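Local coordinates for protein beta-cardiotoxin OH-27 (Ophiophagus hannah, PDB 3PLC) that probably acts as a venom toxin on the heart and belongs to the three-finger family of disulfide-rich, all-beta snake toxins, at residues A[2-10]-A[35-43]; A[18-26]-A[51-62]. All blocks are in the same frame, centred on the assembly; numbering follows the deposited sequence.

Interaction 1. Residues A[2-10]-A[35-43]; sequences KCLNTPLPL and DVIRGCIDI
R38 reaches from strand 37-41 to the loop that follows strand 2-4. Its CB lies 3.2 Å from the carbonyl O of L4. CG stands beside the backbone N of R38 (chi1 -64°), 3.9 Å from O of T6, and from there the chain runs extended to NE. CD passes 3.7 Å from CB of L4 and also comes near O of T6. L4 CD1 sits over one face of the guanidinium, offset toward its rim. At the edge of that group, NH1 donates a hydrogen bond of 3.0 Å to O of T6. The bond is bent, with 149° at the hydrogen. The carbonyl O atoms of P7 and L8 also stand near NH1, oblique to the group; the L8 one is at a poor angle for a hydrogen bond. A positive charge would probably be favoured beside these carbonyls. T6 OG1 helps shape this loop: it accepts from N of L8 in an ST turn. Further along, CG of P7 packs 3.5 Å from O of V36. At the other end, C3 SG meets C40 SG at 3.5 Å. C3 is bonded to C22 and C40 to C15. Two strands of separate sheets thus meet beside neighbouring disulfides, as in the cystine-rich core of the three-finger toxin fold.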
loop_
_atom_site.group_PDB
_atom_site.type_symbol
_atom_site.label_atom_id
_atom_site.label_comp_id
_atom_site.label_asym_id
_atom_site.label_seq_id
_atom_site.Cartn_x
_atom_site.Cartn_y
_atom_site.Cartn_z
ATOM N N LYS A 2 2.164 -3.303 9.189
ATOM C CA LYS A 2 3.070 -2.202 8.799
ATOM C C LYS A 2 3.155 -2.078 7.274
ATOM O O LYS A 2 3.202 -3.086 6.568
ATOM C CB LYS A 2 4.464 -2.414 9.384
ATOM C CG LYS A 2 4.591 -2.284 10.931
ATOM C CD LYS A 2 5.973 -2.762 11.377
ATOM C CE LYS A 2 6.166 -2.798 12.915
ATOM N NZ LYS A 2 7.589 -3.137 13.301
ATOM N N CYS A 3 3.175 -0.854 6.754
ATOM C CA CYS A 3 3.248 -0.666 5.297
ATOM C C CYS A 3 4.132 0.493 4.927
ATOM O O CYS A 3 4.184 1.460 5.683
ATOM C CB CYS A 3 1.876 -0.375 4.686
ATOM S SG CYS A 3 0.651 -1.679 4.782
ATOM N N LEU A 4 4.793 0.412 3.761
ATOM C CA LEU A 4 5.516 1.581 3.219
ATOM C C LEU A 4 4.499 2.698 2.900
ATOM O O LEU A 4 3.377 2.440 2.420
ATOM C CB LEU A 4 6.418 1.234 2.007
ATOM C CG LEU A 4 7.653 0.312 2.260
ATOM C CD1 LEU A 4 8.618 0.403 1.100
ATOM C CD2 LEU A 4 8.407 0.685 3.482
ATOM N N ASN A 5 4.939 3.930 3.127
ATOM C CA ASN A 5 4.080 5.044 3.418
ATOM C C ASN A 5 4.229 6.239 2.478
ATOM O O ASN A 5 3.368 7.132 2.455
ATOM C CB ASN A 5 4.449 5.549 4.823
ATOM C CG ASN A 5 3.333 6.305 5.422
ATOM O OD1 ASN A 5 2.289 6.407 4.787
ATOM N ND2 ASN A 5 3.498 6.830 6.617
ATOM N N THR A 6 5.345 6.262 1.754
ATOM C CA THR A 6 5.815 7.450 1.066
ATOM C C THR A 6 6.408 7.000 -0.257
ATOM O O THR A 6 6.572 5.791 -0.481
ATOM C CB THR A 6 6.948 8.190 1.885
ATOM O OG1 THR A 6 8.160 7.434 1.834
ATOM C CG2 THR A 6 6.569 8.415 3.310
ATOM N N PRO A 7 6.746 7.952 -1.156
ATOM C CA PRO A 7 7.478 7.446 -2.332
ATOM C C PRO A 7 8.901 6.979 -1.984
ATOM O O PRO A 7 9.624 6.442 -2.827
ATOM C CB PRO A 7 7.508 8.666 -3.263
ATOM C CG PRO A 7 6.329 9.511 -2.800
ATOM C CD PRO A 7 6.362 9.368 -1.323
ATOM N N LEU A 8 9.314 7.180 -0.739
ATOM C CA LEU A 8 10.673 6.818 -0.359
ATOM C C LEU A 8 10.737 5.349 0.105
ATOM O O LEU A 8 9.710 4.794 0.500
ATOM C CB LEU A 8 11.227 7.823 0.658
ATOM C CG LEU A 8 11.363 9.255 0.108
ATOM C CD1 LEU A 8 10.890 10.319 1.080
ATOM C CD2 LEU A 8 12.765 9.578 -0.341
ATOM N N PRO A 9 11.945 4.728 0.049
ATOM C CA PRO A 9 12.210 3.264 0.178
ATOM C C PRO A 9 12.016 2.528 1.522
ATOM O O PRO A 9 11.915 1.255 1.522
ATOM C CB PRO A 9 13.681 3.130 -0.227
ATOM C CG PRO A 9 14.247 4.509 -0.076
ATOM C CD PRO A 9 13.140 5.449 -0.422
ATOM N N LEU A 10 12.018 3.250 2.645
ATOM C CA LEU A 10 11.995 2.541 3.942
ATOM C C LEU A 10 10.918 3.018 4.887
ATOM O O LEU A 10 10.472 2.248 5.739
ATOM C CB LEU A 10 13.337 2.661 4.667
ATOM C CG LEU A 10 14.560 1.961 4.071
ATOM C CD1 LEU A 10 15.835 2.532 4.705
ATOM C CD2 LEU A 10 14.478 0.441 4.243
ATOM N N ASP A 35 3.439 9.290 -10.879
ATOM C CA ASP A 35 3.707 9.328 -9.442
ATOM C C ASP A 35 3.467 7.992 -8.759
ATOM O O ASP A 35 2.691 7.165 -9.258
ATOM C CB ASP A 35 2.834 10.379 -8.756
ATOM C CG ASP A 35 3.317 11.796 -9.013
ATOM O OD1 ASP A 35 4.541 11.981 -9.265
ATOM O OD2 ASP A 35 2.464 12.721 -8.942
ATOM N N VAL A 36 4.118 7.829 -7.602
ATOM C CA VAL A 36 4.023 6.641 -6.725
ATOM C C VAL A 36 3.405 7.002 -5.372
ATOM O O VAL A 36 3.913 7.897 -4.694
ATOM C CB VAL A 36 5.427 6.042 -6.432
ATOM C CG1 VAL A 36 5.318 4.753 -5.625
ATOM C CG2 VAL A 36 6.233 5.810 -7.746
ATOM N N ILE A 37 2.312 6.312 -4.996
ATOM C CA ILE A 37 1.718 6.392 -3.657
ATOM C C ILE A 37 1.494 4.991 -3.030
ATOM O O ILE A 37 1.042 4.040 -3.682
ATOM C CB ILE A 37 0.394 7.231 -3.617
ATOM C CG1 ILE A 37 -0.529 6.846 -4.774
ATOM C CG2 ILE A 37 0.702 8.765 -3.706
ATOM C CD1 ILE A 37 -0.504 7.839 -5.971
ATOM N N ARG A 38 1.836 4.908 -1.745
ATOM C CA ARG A 38 1.897 3.676 -0.968
ATOM C C ARG A 38 1.190 3.947 0.335
ATOM O O ARG A 38 1.144 5.071 0.772
ATOM C CB ARG A 38 3.362 3.358 -0.681
ATOM C CG ARG A 38 4.248 3.046 -1.890
ATOM C CD ARG A 38 5.643 2.724 -1.340
ATOM N NE ARG A 38 6.578 2.215 -2.328
ATOM C CZ ARG A 38 7.796 2.723 -2.564
ATOM N NH1 ARG A 38 8.241 3.769 -1.868
ATOM N NH2 ARG A 38 8.591 2.173 -3.485
ATOM N N GLY A 39 0.592 2.931 0.931
ATOM C CA GLY A 39 -0.005 3.049 2.257
ATOM C C GLY A 39 -0.805 1.825 2.653
ATOM O O GLY A 39 -0.746 0.783 1.974
ATOM N N CYS A 40 -1.545 1.936 3.758
ATOM C CA CYS A 40 -2.324 0.823 4.305
ATOM C C CYS A 40 -3.651 0.748 3.603
ATOM O O CYS A 40 -4.143 1.757 3.091
ATOM C CB CYS A 40 -2.542 0.988 5.821
ATOM S SG CYS A 40 -1.000 0.811 6.653
ATOM N N ILE A 41 -4.260 -0.429 3.595
ATOM C CA ILE A 41 -5.544 -0.616 2.933
ATOM C C ILE A 41 -6.323 -1.812 3.500
ATOM O O ILE A 41 -5.751 -2.671 4.141
ATOM C CB ILE A 41 -5.347 -0.773 1.410
ATOM C CG1 ILE A 41 -6.061 0.340 0.637
ATOM C CG2 ILE A 41 -5.774 -2.148 0.946
ATOM C CD1 ILE A 41 -7.346 0.820 1.266
ATOM N N ASP A 42 -7.630 -1.844 3.260
ATOM C CA ASP A 42 -8.526 -2.931 3.699
ATOM C C ASP A 42 -8.904 -3.870 2.559
ATOM O O ASP A 42 -8.804 -5.096 2.697
ATOM C CB ASP A 42 -9.795 -2.386 4.408
ATOM C CG ASP A 42 -10.474 -1.216 3.654
ATOM O OD1 ASP A 42 -11.291 -0.500 4.292
ATOM O OD2 ASP A 42 -10.218 -1.022 2.438
ATOM N N ILE A 43 -9.368 -3.291 1.456
ATOM C CA ILE A 43 -9.676 -4.037 0.242
ATOM C C ILE A 43 -8.804 -3.521 -0.917
ATOM O O ILE A 43 -8.484 -2.335 -0.988
ATOM C CB ILE A 43 -11.189 -3.972 -0.101
ATOM C CG1 ILE A 43 -12.010 -4.536 1.068
ATOM C CG2 ILE A 43 -11.492 -4.745 -1.390
ATOM C CD1 ILE A 43 -13.175 -3.673 1.468
#

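Interaction 2. Residues A[18-26]-A[51-62]; sequences GQDKCVKMT and VEVLCCDTNKCN
In K24, CG is anti to the backbone N (chi1 -162°), and bends at chi3 and chi4 bring NZ to the carbonyl O of N62. That hydrogen bond measures 2.7 Å, with NZ above the carbonyl plane. N62 CG lies between its backbone N and carbonyl carbon (chi1 47°). This turns the amide over C22, whose CB is 3.5 Å from N62 CG. ND2 donates 3.2 Å to V23 O, which lies close to the amide plane, although ND2 itself stands above the V23 carbonyl plane. ND2 also donates to O of L4. N62, the last residue modelled, is therefore tied down by both its side chain and its carbonyl.

Strands 21-25 and 53-56 pair antiparallel. C22 with C56 and K24 with L54 are hydrogen-bonded pairs; C22 N reaches C56 O at 3.1 Å. V23 with C55 and M25 with V53 are the non-hydrogen-bonded pairs. On their face, V23 CG2 packs 3.6 Å from V53 CG1, and M25 lies alongside V53 with CE 4.0 Å from its CG2. On the other face, C22 CB touches SG of C61, which is disulfide-bonded to C56. Strand 21-25 is the middle strand of a three-stranded antiparallel sheet, with 53-56 along one edge and 37-41 along the other.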
loop_
_atom_site.group_PDB
_atom_site.type_symbol
_atom_site.label_atom_id
_atom_site.label_comp_id
_atom_site.label_asym_id
_atom_site.label_seq_id
_atom_site.Cartn_x
_atom_site.Cartn_y
_atom_site.Cartn_z
ATOM N N GLY A 18 -7.854 -3.164 11.124
ATOM C CA GLY A 18 -8.781 -3.358 10.035
ATOM C C GLY A 18 -8.147 -3.164 8.681
ATOM O O GLY A 18 -8.734 -3.560 7.680
ATOM N N GLN A 19 -6.954 -2.566 8.641
ATOM C CA GLN A 19 -6.269 -2.316 7.360
ATOM C C GLN A 19 -5.072 -3.230 7.216
ATOM O O GLN A 19 -3.932 -2.819 7.436
ATOM C CB GLN A 19 -5.883 -0.830 7.178
ATOM C CG GLN A 19 -7.065 0.172 7.315
ATOM C CD GLN A 19 -6.906 1.456 6.476
ATOM O OE1 GLN A 19 -6.128 1.514 5.517
ATOM N NE2 GLN A 19 -7.664 2.481 6.830
ATOM N N ASP A 20 -5.339 -4.466 6.814
ATOM C CA ASP A 20 -4.358 -5.549 6.927
ATOM C C ASP A 20 -3.483 -5.697 5.696
ATOM O O ASP A 20 -2.676 -6.606 5.635
ATOM C CB ASP A 20 -5.064 -6.885 7.249
ATOM C CG ASP A 20 -5.353 -7.052 8.730
ATOM O OD1 ASP A 20 -4.639 -6.410 9.540
ATOM O OD2 ASP A 20 -6.290 -7.821 9.092
ATOM N N LYS A 21 -3.624 -4.777 4.742
ATOM C CA LYS A 21 -2.948 -4.848 3.444
ATOM C C LYS A 21 -2.193 -3.566 3.057
ATOM O O LYS A 21 -2.415 -2.493 3.616
ATOM C CB LYS A 21 -3.958 -5.238 2.358
ATOM C CG LYS A 21 -4.191 -6.739 2.280
ATOM C CD LYS A 21 -5.483 -7.127 1.599
ATOM C CE LYS A 21 -5.950 -8.474 2.180
ATOM N NZ LYS A 21 -6.690 -9.333 1.216
ATOM N N CYS A 22 -1.272 -3.698 2.102
ATOM C CA CYS A 22 -0.391 -2.603 1.743
ATOM C C CYS A 22 -0.552 -2.453 0.259
ATOM O O CYS A 22 -0.815 -3.417 -0.431
ATOM C CB CYS A 22 1.078 -2.917 2.071
ATOM S SG CYS A 22 1.413 -3.269 3.792
ATOM N N VAL A 23 -0.356 -1.241 -0.237
ATOM C CA VAL A 23 -0.636 -0.970 -1.633
ATOM C C VAL A 23 0.412 -0.007 -2.137
ATOM O O VAL A 23 0.912 0.820 -1.387
ATOM C CB VAL A 23 -2.112 -0.442 -1.817
ATOM C CG1 VAL A 23 -2.377 0.843 -1.010
ATOM C CG2 VAL A 23 -2.484 -0.305 -3.313
ATOM N N LYS A 24 0.785 -0.171 -3.395
ATOM C CA LYS A 24 1.688 0.706 -4.127
ATOM C C LYS A 24 0.863 1.014 -5.321
ATOM O O LYS A 24 0.376 0.110 -6.004
ATOM C CB LYS A 24 2.937 -0.056 -4.607
ATOM C CG LYS A 24 4.156 0.798 -5.015
ATOM C CD LYS A 24 5.305 -0.072 -5.612
ATOM C CE LYS A 24 6.515 -0.232 -4.612
ATOM N NZ LYS A 24 7.337 -1.557 -4.538
ATOM N N MET A 25 0.683 2.298 -5.568
ATOM C CA MET A 25 -0.137 2.759 -6.665
ATOM C C MET A 25 0.785 3.586 -7.566
ATOM O O MET A 25 1.584 4.393 -7.075
ATOM C CB MET A 25 -1.315 3.584 -6.107
ATOM C CG MET A 25 -2.637 2.802 -5.996
ATOM S SD MET A 25 -3.839 3.504 -4.846
ATOM C CE MET A 25 -5.169 2.349 -5.008
ATOM N N THR A 26 0.719 3.370 -8.875
ATOM C CA THR A 26 1.612 4.140 -9.750
ATOM C C THR A 26 0.896 4.798 -10.925
ATOM O O THR A 26 -0.002 4.209 -11.517
ATOM C CB THR A 26 2.915 3.359 -10.184
ATOM O OG1 THR A 26 2.879 3.080 -11.589
ATOM C CG2 THR A 26 3.137 2.057 -9.369
ATOM N N VAL A 51 -3.986 3.938 -13.798
ATOM C CA VAL A 51 -3.527 3.716 -12.434
ATOM C C VAL A 51 -3.342 2.219 -12.181
ATOM O O VAL A 51 -4.292 1.431 -12.322
ATOM C CB VAL A 51 -4.519 4.285 -11.365
ATOM C CG1 VAL A 51 -4.184 3.751 -9.968
ATOM C CG2 VAL A 51 -4.530 5.810 -11.360
ATOM N N GLU A 52 -2.124 1.835 -11.800
ATOM C CA GLU A 52 -1.832 0.438 -11.481
ATOM C C GLU A 52 -1.765 0.173 -9.988
ATOM O O GLU A 52 -1.062 0.874 -9.258
ATOM C CB GLU A 52 -0.534 -0.017 -12.118
ATOM C CG GLU A 52 -0.294 -1.511 -11.992
ATOM C CD GLU A 52 1.059 -1.912 -12.522
ATOM O OE1 GLU A 52 2.068 -1.654 -11.821
ATOM O OE2 GLU A 52 1.109 -2.479 -13.642
ATOM N N VAL A 53 -2.474 -0.871 -9.564
ATOM C CA VAL A 53 -2.557 -1.257 -8.151
ATOM C C VAL A 53 -1.790 -2.542 -7.865
ATOM O O VAL A 53 -2.148 -3.599 -8.384
ATOM C CB VAL A 53 -4.031 -1.457 -7.705
ATOM C CG1 VAL A 53 -4.102 -1.695 -6.201
ATOM C CG2 VAL A 53 -4.903 -0.257 -8.084
ATOM N N LEU A 54 -0.736 -2.449 -7.055
ATOM C CA LEU A 54 -0.135 -3.627 -6.434
ATOM C C LEU A 54 -0.621 -3.746 -4.999
ATOM O O LEU A 54 -0.603 -2.757 -4.256
ATOM C CB LEU A 54 1.400 -3.577 -6.492
ATOM C CG LEU A 54 2.211 -4.751 -5.877
ATOM C CD1 LEU A 54 3.261 -5.313 -6.846
ATOM C CD2 LEU A 54 2.882 -4.345 -4.551
ATOM N N CYS A 55 -1.085 -4.940 -4.623
ATOM C CA CYS A 55 -1.608 -5.199 -3.270
ATOM C C CYS A 55 -1.006 -6.472 -2.781
ATOM O O CYS A 55 -0.983 -7.470 -3.510
ATOM C CB CYS A 55 -3.137 -5.368 -3.218
ATOM S SG CYS A 55 -4.032 -4.149 -4.088
ATOM N N CYS A 56 -0.551 -6.425 -1.528
ATOM C CA CYS A 56 0.131 -7.530 -0.902
ATOM C C CYS A 56 -0.292 -7.537 0.551
ATOM O O CYS A 56 -0.877 -6.565 1.016
ATOM C CB CYS A 56 1.632 -7.361 -1.081
ATOM S SG CYS A 56 2.313 -5.733 -0.647
ATOM N N ASP A 57 -0.022 -8.619 1.267
ATOM C CA ASP A 57 -0.564 -8.787 2.613
ATOM C C ASP A 57 0.454 -9.077 3.735
ATOM O O ASP A 57 0.113 -9.699 4.752
ATOM C CB ASP A 57 -1.676 -9.856 2.594
ATOM C CG ASP A 57 -1.174 -11.225 2.182
ATOM O OD1 ASP A 57 0.002 -11.537 2.441
ATOM O OD2 ASP A 57 -1.970 -12.002 1.612
ATOM N N THR A 58 1.688 -8.612 3.564
ATOM C CA THR A 58 2.749 -8.797 4.573
ATOM C C THR A 58 3.493 -7.481 4.776
ATOM O O THR A 58 3.537 -6.650 3.868
ATOM C CB THR A 58 3.779 -9.865 4.133
ATOM O OG1 THR A 58 4.423 -9.431 2.922
ATOM C CG2 THR A 58 3.124 -11.248 3.917
ATOM N N ASN A 59 4.086 -7.309 5.960
ATOM C CA ASN A 59 4.806 -6.091 6.340
ATOM C C ASN A 59 5.783 -5.576 5.307
ATOM O O ASN A 59 6.559 -6.341 4.731
ATOM C CB ASN A 59 5.524 -6.286 7.675
ATOM C CG ASN A 59 4.556 -6.407 8.855
ATOM O OD1 ASN A 59 3.334 -6.229 8.716
ATOM N ND2 ASN A 59 5.103 -6.714 10.024
ATOM N N LYS A 60 5.713 -4.266 5.080
ATOM C CA LYS A 60 6.564 -3.530 4.142
ATOM C C LYS A 60 6.684 -4.138 2.733
ATOM O O LYS A 60 7.654 -3.858 2.018
ATOM C CB LYS A 60 7.938 -3.247 4.752
ATOM C CG LYS A 60 7.965 -2.699 6.206
ATOM C CD LYS A 60 9.435 -2.641 6.711
ATOM C CE LYS A 60 9.575 -2.240 8.201
ATOM N NZ LYS A 60 10.658 -3.015 8.945
ATOM N N CYS A 61 5.681 -4.916 2.321
ATOM C CA CYS A 61 5.686 -5.624 1.020
ATOM C C CYS A 61 5.455 -4.734 -0.208
ATOM O O CYS A 61 5.725 -5.157 -1.346
ATOM C CB CYS A 61 4.612 -6.721 1.016
ATOM S SG CYS A 61 2.889 -6.097 1.226
ATOM N N ASN A 62 4.927 -3.526 0.007
ATOM C CA ASN A 62 4.583 -2.639 -1.109
ATOM C C ASN A 62 5.782 -1.855 -1.668
ATOM O O ASN A 62 6.907 -2.311 -1.954
ATOM C CB ASN A 62 3.434 -1.658 -0.717
ATOM C CG ASN A 62 3.666 -0.990 0.645
ATOM O OD1 ASN A 62 4.431 -1.499 1.431
ATOM N ND2 ASN A 62 3.002 0.133 0.925
#

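Both interactions are largely surface contacts, though each includes buried residues: C3 and L4 in interaction 1, and C22, V23 and N62 in interaction 2. Their centres are about 7 Å apart. Strands 37-41 and 21-25 are neighbours in one sheet, and the C3-C22 disulfide joins the two contacts directly. N62 links them again through its bond to L4 and its packing on R38. The chemistry differs with place. Interaction 2 lies within the sheet and rests on regular backbone pairing. Interaction 1 joins different sheets, buries less surface, and relies on an arginine among loop carbonyls and on packed cystine sulfurs.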